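Local coordinates for protein (soluble lytic transglycosylase SLT70) (Escherichia coli, PDB 1QSA) that cleaves the glycosidic bonds between N-acetylmuramic acid and N-acetylglucosamine in peptidoglycan, forming a 1,6-anhydro bond in the N-acetylmuramic acid residue, at residues 232-237 against 269-274. Residues are numbered along the deposited sequence; the frame is centred on the assembly and turned at random.
Sequences NARLMI and DEQAKW
R234 and W274 each set CG anti to the backbone N, and the two side chains slide past each other in opposite directions. The arginine runs over one indole face: its CG sits over the centre of the six-membered ring, 3.6 Å from that centroid, in a CH-pi contact. A bend at chi3 (74°) then turns NE out of line with the extended start of the chain. The guanidinium turns its edge to the indole, the planes 73° apart, with R234 NH1 3.4 Å from W274 CD1; its charge lies over the ring face in a cation-pi contact, R234 CZ 4.8 Å from the W274 five-membered ring centroid. I237 CD1 meets the indole rim at W274 CZ2, 3.8 Å away. An alanine at W274 would probably leave the arginine's aliphatic chain and charge without their aromatic platform and I237 CD1 without this neighbour. E270 OE1 lies 3.9 Å from R234 NH2, well out of the guanidinium plane, a long salt bridge of charges alone; a water also links R234 NH1 to E270 OE2. E231 takes R234 NH2 in a salt bridge and Q271 NE2 in a hydrogen bond, linking helices 230-243 and 269-280. In this surface contact of the alpha-superhelix, segments 232-237 and 269-274 have axes 57° apart; V258 of the intervening helix 248-260 touches both R234 and W274.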
# COMPACT_ATOMS: atom_id res chain seq x y z
N ASN A 232 29.00 11.94 -9.95
CA ASN A 232 30.05 11.40 -9.09
C ASN A 232 30.02 9.87 -9.22
O ASN A 232 31.05 9.23 -9.38
CB ASN A 232 29.81 11.83 -7.64
CG ASN A 232 30.90 11.35 -6.71
OD1 ASN A 232 30.63 10.89 -5.60
ND2 ASN A 232 32.15 11.45 -7.14
N ALA A 233 28.82 9.30 -9.22
CA ALA A 233 28.67 7.85 -9.34
C ALA A 233 29.07 7.35 -10.74
O ALA A 233 29.74 6.33 -10.87
CB ALA A 233 27.23 7.45 -9.03
N ARG A 234 28.66 8.08 -11.78
CA ARG A 234 28.98 7.67 -13.15
C ARG A 234 30.49 7.58 -13.35
O ARG A 234 31.00 6.61 -13.89
CB ARG A 234 28.38 8.66 -14.15
CG ARG A 234 28.50 8.24 -15.61
CD ARG A 234 27.91 9.29 -16.54
NE ARG A 234 28.78 10.45 -16.64
CZ ARG A 234 29.76 10.58 -17.54
NH1 ARG A 234 29.96 9.62 -18.43
NH2 ARG A 234 30.51 11.66 -17.55
N LEU A 235 31.21 8.59 -12.84
CA LEU A 235 32.66 8.67 -12.97
C LEU A 235 33.43 7.65 -12.13
O LEU A 235 34.58 7.33 -12.43
CB LEU A 235 33.13 10.08 -12.62
CG LEU A 235 32.69 11.17 -13.60
CD1 LEU A 235 33.13 12.52 -13.06
CD2 LEU A 235 33.27 10.91 -14.98
N MET A 236 32.78 7.14 -11.09
CA MET A 236 33.39 6.16 -10.19
C MET A 236 33.38 4.71 -10.68
O MET A 236 34.15 3.88 -10.19
CB MET A 236 32.69 6.22 -8.83
CG MET A 236 33.32 5.35 -7.77
SD MET A 236 32.27 5.22 -6.31
CE MET A 236 32.09 6.93 -5.84
N ILE A 237 32.51 4.39 -11.64
CA ILE A 237 32.40 3.02 -12.10
C ILE A 237 33.71 2.31 -12.46
O ILE A 237 33.95 1.19 -12.00
CB ILE A 237 31.33 2.86 -13.22
CG1 ILE A 237 29.95 3.18 -12.66
CG2 ILE A 237 31.35 1.44 -13.77
CD1 ILE A 237 28.81 3.06 -13.67
N ASP A 269 24.51 16.49 -22.64
CA ASP A 269 24.53 15.64 -23.82
C ASP A 269 25.44 14.44 -23.61
O ASP A 269 25.14 13.34 -24.06
CB ASP A 269 25.00 16.42 -25.06
CG ASP A 269 24.06 17.56 -25.42
OD1 ASP A 269 22.83 17.42 -25.21
OD2 ASP A 269 24.55 18.59 -25.93
N GLU A 270 26.56 14.66 -22.92
CA GLU A 270 27.51 13.60 -22.62
C GLU A 270 26.84 12.55 -21.72
O GLU A 270 26.95 11.35 -21.95
CB GLU A 270 28.75 14.18 -21.93
CG GLU A 270 29.75 13.14 -21.43
CD GLU A 270 30.99 13.75 -20.78
OE1 GLU A 270 30.85 14.71 -19.98
OE2 GLU A 270 32.11 13.25 -21.05
N GLN A 271 26.11 13.03 -20.71
CA GLN A 271 25.41 12.15 -19.77
C GLN A 271 24.28 11.38 -20.46
O GLN A 271 24.11 10.19 -20.21
CB GLN A 271 24.86 12.94 -18.59
CG GLN A 271 25.90 13.48 -17.62
CD GLN A 271 25.27 14.32 -16.52
OE1 GLN A 271 24.37 15.12 -16.76
NE2 GLN A 271 25.73 14.11 -15.29
N ALA A 272 23.52 12.05 -21.32
CA ALA A 272 22.42 11.40 -22.04
C ALA A 272 22.93 10.29 -22.97
O ALA A 272 22.30 9.24 -23.10
CB ALA A 272 21.60 12.42 -22.83
N LYS A 273 24.07 10.53 -23.62
CA LYS A 273 24.67 9.55 -24.51
C LYS A 273 25.15 8.34 -23.70
O LYS A 273 24.93 7.18 -24.09
CB LYS A 273 25.83 10.17 -25.28
CG LYS A 273 26.57 9.23 -26.21
CD LYS A 273 27.65 9.99 -26.96
CE LYS A 273 28.46 9.06 -27.86
NZ LYS A 273 29.52 9.82 -28.59
N TRP A 274 25.79 8.61 -22.57
CA TRP A 274 26.29 7.55 -21.70
C TRP A 274 25.11 6.74 -21.17
O TRP A 274 25.14 5.52 -21.17
CB TRP A 274 27.07 8.16 -20.53
CG TRP A 274 27.76 7.14 -19.68
CD1 TRP A 274 29.03 6.68 -19.81
CD2 TRP A 274 27.18 6.42 -18.57
NE1 TRP A 274 29.29 5.71 -18.87
CE2 TRP A 274 28.18 5.53 -18.10
CE3 TRP A 274 25.93 6.43 -17.94
CZ2 TRP A 274 27.95 4.65 -17.02
CZ3 TRP A 274 25.70 5.55 -16.87
CH2 TRP A 274 26.72 4.68 -16.43
O HOH W 1 31.21 10.09 -20.97